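Local coordinates for protein mandelate racemase/muconate lactonizing enzyme (Polaromonas sp., PDB 2OG9) that probably racemises or otherwise transforms a carboxylate substrate by drawing off the proton beside its carboxylate, as enolase-superfamily relatives of mandelate racemase do, at residues G179-K184 / D206-M211; A214-D219 / I238-D243; F122-W127 / G293-F298. All blocks are in the same frame, centred on the assembly; numbering follows the deposited sequence.

Interaction 1. Residues G179-K184 / D206-M211; sequences GGIKLK and DAVPLM
In the beta-alpha-beta unit formed by strand 181-184, helix 190-204 and strand 210-213, I181 and K182 run parallel to L210 and M211 as neighbouring barrel strands. Three backbone bonds make the ladder: I181 N to P209 O (3.1 Å), M211 N to I181 O (3.0 Å) and L183 N to M211 O (2.7 Å). On one face, K182 and M211, a selenomethionine, cross at about a right angle, with M211 CG 3.6 Å from K182 CB. M211 CG stands between the backbone N and the carbonyl carbon (chi1 41°), and the bent chain folds SE back to 3.7 Å from I181 O. The lysine chain leads on past this packing to a salt bridge with D213. On the other face, L210 CD2 reaches I181 CB at 3.8 Å; helix 190-204 covers both residues, and helix 163-175 also packs on I181. At the entry to the ladder, the P209 ring lies against the G179 carbonyl, its CG 3.4 Å from G179 O. I181 and L210 thus turn to the outer helices, K182 and M211 to the opposite face of the sheet, an arrangement typical of a TIM barrel; the K-L-K sequence of 182-184 fits the K-x-K pattern of the mandelate racemase family.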
# COMPACT_ATOMS: atom_id res chain seq x y z
N GLY A 179 40.59 13.63 -4.30
CA GLY A 179 40.09 12.40 -4.90
C GLY A 179 38.95 12.52 -5.90
O GLY A 179 38.49 11.52 -6.43
N GLY A 180 38.50 13.74 -6.16
CA GLY A 180 37.41 13.94 -7.10
C GLY A 180 37.12 15.40 -7.34
O GLY A 180 37.56 16.26 -6.57
N ILE A 181 36.37 15.69 -8.41
CA ILE A 181 36.03 17.06 -8.78
C ILE A 181 34.52 17.27 -8.92
O ILE A 181 33.85 16.55 -9.65
CB ILE A 181 36.68 17.44 -10.14
CG1 ILE A 181 38.20 17.29 -10.07
CG2 ILE A 181 36.28 18.84 -10.54
CD1 ILE A 181 38.87 18.23 -9.09
N LYS A 182 33.97 18.26 -8.21
CA LYS A 182 32.55 18.54 -8.34
C LYS A 182 32.39 19.79 -9.21
O LYS A 182 32.94 20.84 -8.90
CB LYS A 182 31.89 18.77 -6.98
CG LYS A 182 30.40 19.09 -7.09
CD LYS A 182 29.64 18.76 -5.81
CE LYS A 182 29.95 19.73 -4.69
NZ LYS A 182 29.15 20.98 -4.78
N LEU A 183 31.63 19.66 -10.30
CA LEU A 183 31.42 20.78 -11.20
C LEU A 183 30.04 21.40 -11.02
O LEU A 183 29.04 20.70 -10.92
CB LEU A 183 31.57 20.33 -12.66
CG LEU A 183 32.91 19.71 -13.07
CD1 LEU A 183 32.81 19.22 -14.51
CD2 LEU A 183 34.03 20.74 -12.94
N LYS A 184 30.01 22.73 -10.98
CA LYS A 184 28.75 23.45 -10.83
C LYS A 184 28.06 23.51 -12.19
O LYS A 184 28.69 23.85 -13.19
CB LYS A 184 29.01 24.87 -10.33
CG LYS A 184 29.56 24.96 -8.91
CD LYS A 184 28.51 24.58 -7.88
CE LYS A 184 29.03 24.80 -6.47
NZ LYS A 184 29.50 26.20 -6.27
N ASP A 206 39.25 9.60 -17.68
CA ASP A 206 38.18 8.76 -17.16
C ASP A 206 38.46 8.18 -15.77
O ASP A 206 37.57 7.63 -15.13
CB ASP A 206 37.90 7.61 -18.13
CG ASP A 206 37.37 8.10 -19.47
OD1 ASP A 206 37.98 9.02 -20.05
OD2 ASP A 206 36.36 7.55 -19.94
N ALA A 207 39.70 8.31 -15.31
CA ALA A 207 40.09 7.79 -14.00
C ALA A 207 39.83 8.75 -12.84
O ALA A 207 39.97 8.37 -11.68
CB ALA A 207 41.55 7.38 -14.02
N VAL A 208 39.48 10.00 -13.14
CA VAL A 208 39.22 10.98 -12.09
C VAL A 208 37.72 11.08 -11.83
O VAL A 208 36.96 11.47 -12.71
CB VAL A 208 39.76 12.37 -12.48
CG1 VAL A 208 39.54 13.35 -11.34
CG2 VAL A 208 41.23 12.27 -12.82
N PRO A 209 37.28 10.71 -10.62
CA PRO A 209 35.85 10.78 -10.29
C PRO A 209 35.30 12.18 -10.50
O PRO A 209 35.92 13.17 -10.11
CB PRO A 209 35.81 10.37 -8.81
CG PRO A 209 36.99 9.42 -8.70
CD PRO A 209 38.05 10.16 -9.49
N LEU A 210 34.12 12.26 -11.12
CA LEU A 210 33.48 13.55 -11.39
C LEU A 210 32.03 13.58 -10.93
O LEU A 210 31.29 12.60 -11.10
CB LEU A 210 33.50 13.86 -12.89
CG LEU A 210 34.84 14.05 -13.61
CD1 LEU A 210 34.55 14.43 -15.06
CD2 LEU A 210 35.67 15.14 -12.94
N MSE A 211 31.62 14.70 -10.34
CA MSE A 211 30.25 14.87 -9.89
C MSE A 211 29.78 16.26 -10.29
O MSE A 211 30.60 17.14 -10.51
CB MSE A 211 30.10 14.68 -8.37
CG MSE A 211 31.20 15.30 -7.51
SE MSE A 211 32.68 14.07 -7.24
CE MSE A 211 32.22 13.33 -5.49

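Interaction 2. Residues A214-D219 / I238-D243; sequences ANQQWD and IEEPLD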
# COMPACT_ATOMS: atom_id res chain seq x y z
N ALA A 214 23.68 20.87 -9.47
CA ALA A 214 22.77 21.75 -10.20
C ALA A 214 22.15 22.83 -9.33
O ALA A 214 21.46 23.72 -9.83
CB ALA A 214 21.67 20.92 -10.87
N ASN A 215 22.39 22.74 -8.02
CA ASN A 215 21.88 23.70 -7.05
C ASN A 215 20.40 24.07 -7.21
O ASN A 215 20.06 25.25 -7.29
CB ASN A 215 22.73 24.97 -7.08
CG ASN A 215 24.20 24.69 -6.85
OD1 ASN A 215 24.87 24.09 -7.69
ND2 ASN A 215 24.72 25.12 -5.70
N GLN A 216 19.54 23.06 -7.24
CA GLN A 216 18.09 23.25 -7.35
C GLN A 216 17.67 24.12 -8.54
O GLN A 216 16.62 24.75 -8.49
CB GLN A 216 17.54 23.89 -6.07
CG GLN A 216 17.96 23.23 -4.77
CD GLN A 216 17.34 23.90 -3.55
OE1 GLN A 216 16.12 23.87 -3.37
NE2 GLN A 216 18.17 24.50 -2.70
N GLN A 217 18.47 24.16 -9.60
CA GLN A 217 18.13 25.01 -10.74
C GLN A 217 17.22 24.41 -11.81
O GLN A 217 16.66 25.14 -12.62
CB GLN A 217 19.42 25.50 -11.42
CG GLN A 217 20.26 26.44 -10.58
CD GLN A 217 19.44 27.56 -9.97
OE1 GLN A 217 18.89 27.42 -8.87
NE2 GLN A 217 19.34 28.67 -10.69
N TRP A 218 17.06 23.09 -11.81
CA TRP A 218 16.23 22.45 -12.82
C TRP A 218 14.80 22.12 -12.40
O TRP A 218 14.55 21.78 -11.25
CB TRP A 218 16.88 21.14 -13.29
CG TRP A 218 18.24 21.27 -13.88
CD1 TRP A 218 18.70 22.29 -14.66
CD2 TRP A 218 19.28 20.29 -13.84
NE1 TRP A 218 19.97 22.00 -15.12
CE2 TRP A 218 20.35 20.78 -14.63
CE3 TRP A 218 19.42 19.04 -13.22
CZ2 TRP A 218 21.53 20.06 -14.82
CZ3 TRP A 218 20.60 18.32 -13.41
CH2 TRP A 218 21.64 18.84 -14.20
N ASP A 219 13.86 22.24 -13.34
CA ASP A 219 12.49 21.86 -13.04
C ASP A 219 12.45 20.37 -13.40
O ASP A 219 13.40 19.87 -14.00
CB ASP A 219 11.46 22.66 -13.86
CG ASP A 219 11.74 22.64 -15.36
OD1 ASP A 219 12.17 21.60 -15.89
OD2 ASP A 219 11.49 23.67 -16.01
N ILE A 238 24.72 13.27 -9.20
CA ILE A 238 24.13 14.49 -9.72
C ILE A 238 23.48 15.06 -8.46
O ILE A 238 22.54 14.47 -7.91
CB ILE A 238 23.07 14.21 -10.80
CG1 ILE A 238 23.77 13.68 -12.07
CG2 ILE A 238 22.28 15.49 -11.10
CD1 ILE A 238 22.83 13.28 -13.19
N GLU A 239 24.00 16.19 -8.00
CA GLU A 239 23.55 16.83 -6.77
C GLU A 239 22.49 17.92 -6.92
O GLU A 239 22.59 18.80 -7.77
CB GLU A 239 24.79 17.39 -6.06
CG GLU A 239 24.58 18.00 -4.69
CD GLU A 239 25.90 18.45 -4.09
OE1 GLU A 239 26.93 17.80 -4.37
OE2 GLU A 239 25.92 19.44 -3.33
N GLU A 240 21.47 17.86 -6.06
CA GLU A 240 20.39 18.83 -6.04
C GLU A 240 19.83 19.20 -7.42
O GLU A 240 19.77 20.37 -7.78
CB GLU A 240 20.86 20.11 -5.34
CG GLU A 240 20.98 20.00 -3.84
CD GLU A 240 19.63 20.08 -3.14
OE1 GLU A 240 19.55 20.77 -2.10
OE2 GLU A 240 18.66 19.45 -3.63
N PRO A 241 19.41 18.19 -8.20
CA PRO A 241 18.87 18.52 -9.53
C PRO A 241 17.57 19.30 -9.45
O PRO A 241 17.25 20.08 -10.35
CB PRO A 241 18.69 17.14 -10.17
CG PRO A 241 18.37 16.26 -8.97
CD PRO A 241 19.39 16.74 -7.96
N LEU A 242 16.82 19.12 -8.36
CA LEU A 242 15.53 19.79 -8.18
C LEU A 242 15.45 20.55 -6.86
O LEU A 242 16.39 20.55 -6.07
CB LEU A 242 14.42 18.75 -8.20
CG LEU A 242 14.29 17.89 -9.45
CD1 LEU A 242 13.34 16.73 -9.18
CD2 LEU A 242 13.81 18.74 -10.62
N ASP A 243 14.30 21.19 -6.62
CA ASP A 243 14.09 21.91 -5.37
C ASP A 243 14.35 20.91 -4.25
O ASP A 243 13.90 19.76 -4.30
CB ASP A 243 12.64 22.41 -5.27
CG ASP A 243 12.35 23.05 -3.93
OD1 ASP A 243 12.77 24.21 -3.71
OD2 ASP A 243 11.72 22.40 -3.08
O HOH W 1 12.94 22.06 -9.07
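Q216 and E240 come side by side because the glutamine runs straight beyond CG (chi2 -178°) while the glutamate bends at chi2 (-78°), which leaves both chains pointing the same way with amide and carboxylate planes only 9° apart. E240 OE2 bonds to T263, whereas OE1 is buried without a partner in the model. Farther along, Q216 OE1 and D243 OD1 are two acceptors facing each other at 3.4 Å; the first takes the N-H of A244, and the second forms a salt bridge with R111 of a second subunit, which may ease their mutual repulsion.

The backbones hold the two loops together. A214 N donates to E239 O (2.9 Å), and Q216 N, carried by a type I' turn from A214 to Q217, donates to E240 O (2.8 Å). W218 N adds a weak bond to P241 O. Beyond it, one water donates to W218 O (2.7 Å) and accepts from D243 N (2.9 Å), bridging the two backbones.

The indole of W218 is met at its edge, with P241 CB 3.7 Å from CE3 and I238 CG2 4.0 Å from CZ3. A214 CB of its own loop lies over one face, and A223 and M226 of helix 220-230 also pack against the W218 side chain. D219 then caps that helix, OD1 accepting from T222 N. Backbone-paired loops that follow adjacent parallel strands in this way belong to the C-terminal rim of a TIM barrel, where enolase-superfamily enzymes carry their active sites.

Interaction 3. Residues F122-W127 / G293-F298; sequences FDVALW and GGITPF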
# COMPACT_ATOMS: atom_id res chain seq x y z
N PHE A 122 26.02 24.41 20.73
CA PHE A 122 26.25 23.89 22.07
C PHE A 122 26.43 22.38 22.01
O PHE A 122 27.30 21.82 22.66
CB PHE A 122 25.05 24.21 22.99
CG PHE A 122 24.80 25.68 23.20
CD1 PHE A 122 25.78 26.49 23.78
CD2 PHE A 122 23.60 26.26 22.81
CE1 PHE A 122 25.55 27.86 23.96
CE2 PHE A 122 23.36 27.63 22.99
CZ PHE A 122 24.34 28.43 23.57
N ASP A 123 25.58 21.73 21.21
CA ASP A 123 25.63 20.28 21.05
C ASP A 123 27.00 19.82 20.58
O ASP A 123 27.56 18.86 21.11
CB ASP A 123 24.56 19.84 20.05
CG ASP A 123 24.42 18.34 19.95
OD1 ASP A 123 23.85 17.73 20.87
OD2 ASP A 123 24.89 17.77 18.94
N VAL A 124 27.56 20.50 19.58
CA VAL A 124 28.87 20.11 19.07
C VAL A 124 29.92 20.28 20.16
O VAL A 124 30.79 19.42 20.35
CB VAL A 124 29.27 20.96 17.85
CG1 VAL A 124 30.68 20.59 17.41
CG2 VAL A 124 28.30 20.70 16.70
N ALA A 125 29.84 21.38 20.89
CA ALA A 125 30.78 21.65 21.97
C ALA A 125 30.71 20.54 23.02
O ALA A 125 31.74 20.10 23.53
CB ALA A 125 30.46 23.01 22.60
N LEU A 126 29.50 20.08 23.35
CA LEU A 126 29.35 19.01 24.35
C LEU A 126 30.00 17.72 23.86
O LEU A 126 30.63 16.99 24.64
CB LEU A 126 27.87 18.77 24.66
CG LEU A 126 27.17 19.86 25.48
CD1 LEU A 126 25.68 19.56 25.61
CD2 LEU A 126 27.82 19.93 26.86
N TRP A 127 29.85 17.42 22.58
CA TRP A 127 30.46 16.21 22.01
C TRP A 127 31.98 16.34 22.02
O TRP A 127 32.68 15.38 22.31
CB TRP A 127 29.97 15.97 20.58
CG TRP A 127 28.69 15.22 20.54
CD1 TRP A 127 27.43 15.73 20.36
CD2 TRP A 127 28.54 13.81 20.72
NE1 TRP A 127 26.50 14.72 20.43
CE2 TRP A 127 27.15 13.53 20.66
CE3 TRP A 127 29.44 12.76 20.95
CZ2 TRP A 127 26.64 12.24 20.81
CZ3 TRP A 127 28.93 11.47 21.10
CH2 TRP A 127 27.54 11.22 21.02
N GLY A 293 21.07 20.92 13.43
CA GLY A 293 20.99 21.01 14.88
C GLY A 293 22.12 20.36 15.65
O GLY A 293 22.00 20.14 16.86
N GLY A 294 23.22 20.05 14.97
CA GLY A 294 24.35 19.45 15.66
C GLY A 294 24.59 17.98 15.39
O GLY A 294 23.95 17.36 14.53
N ILE A 295 25.52 17.42 16.14
CA ILE A 295 25.90 16.02 16.02
C ILE A 295 24.78 15.07 16.47
O ILE A 295 24.57 14.02 15.85
CB ILE A 295 27.18 15.74 16.85
CG1 ILE A 295 28.36 16.48 16.21
CG2 ILE A 295 27.43 14.24 16.93
CD1 ILE A 295 29.63 16.53 17.08
N THR A 296 24.08 15.44 17.53
CA THR A 296 23.00 14.61 18.05
C THR A 296 21.95 14.30 16.98
O THR A 296 21.65 13.14 16.73
CB THR A 296 22.37 15.24 19.32
OG1 THR A 296 23.31 15.16 20.41
CG2 THR A 296 21.09 14.52 19.71
N PRO A 297 21.36 15.34 16.34
CA PRO A 297 20.37 15.00 15.31
C PRO A 297 21.01 14.36 14.08
O PRO A 297 20.39 13.53 13.40
CB PRO A 297 19.68 16.34 15.01
CG PRO A 297 20.68 17.38 15.47
CD PRO A 297 21.29 16.76 16.70
N PHE A 298 22.26 14.72 13.80
CA PHE A 298 22.99 14.15 12.67
C PHE A 298 23.12 12.63 12.84
O PHE A 298 22.96 11.88 11.88
CB PHE A 298 24.39 14.77 12.55
CG PHE A 298 25.18 14.26 11.37
CD1 PHE A 298 25.29 15.03 10.21
CD2 PHE A 298 25.81 13.02 11.41
CE1 PHE A 298 26.02 14.56 9.12
CE2 PHE A 298 26.53 12.55 10.32
CZ PHE A 298 26.63 13.32 9.17
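D123 and T296 form the tight, polar centre of this contact, with W127 and I295 packed beside them. The D123 side chain has CG anti to the backbone N (chi1 -173°), which carries the carboxylate across to the start of helix 295-307. There OD1 uses its syn lone pair to accept the T296 hydroxyl at 2.7 Å from OG1, while OD2 receives T296 N at 2.8 Å, somewhat out of the carboxylate plane. Two bonds to one residue fix the rotation of the carboxylate, and its position at a helix N-terminus would probably favour the negative charge. The hydroxyl is gripped from a second direction: W127 NE1 donates to T296 OG1 in the plane of the indole, at 3.2 Å and nearly straight (172°). I295 covers one face of that indole, its CG2 lying 3.6 Å from the centroid of the five-membered ring in a CH-pi contact, with CB 3.5 Å from W127 CD1. A leucine in place of D123 would probably leave the T296 N-H and hydroxyl without their acceptor and set the hydroxyl free to turn away from W127.

G294 keeps the approach close, since a side chain there would clash with D123 OD2; just before it, G293 ends helix 289-292 in a Schellman motif.

The packing is looser toward V124, where CG1 stays 4.2 Å from I295 CD1 and CG2 is 4.3 Å from G294 CA. Even this side is buried, and it is the partly exposed W127 that lies nearer solvent. The contact joins helix 114-133 to the start of barrel helix 295-307, with I95 and W99 of helix 95-104 packed against D123, helix 138-142 against W127 and I295, and strand 15-26 behind F122 and L126.

Overall arrangement
Interactions 1 and 2 follow one another along the chain, their centres 18 Å apart, and share the sheet in which strands 210-213 and 238-239 are neighbours. They touch where K182 CD lies 3.2 Å from E239 OE1. Here D213, E239 and E265 bring their carboxylates together, consistent with the metal-binding acids of enolase-superfamily active sites. A calcium ion is bound at A254 and F257, away from these acids, and the I238 side chain is about 10 Å from a bound calcium ion. Interaction 3 is on the other side of the chain's centre, about 31 Å and 28 Å from interactions 1 and 2 between centres; in sequence both lie between its two segments, and the contact itself ties the N-terminal domain to the barrel.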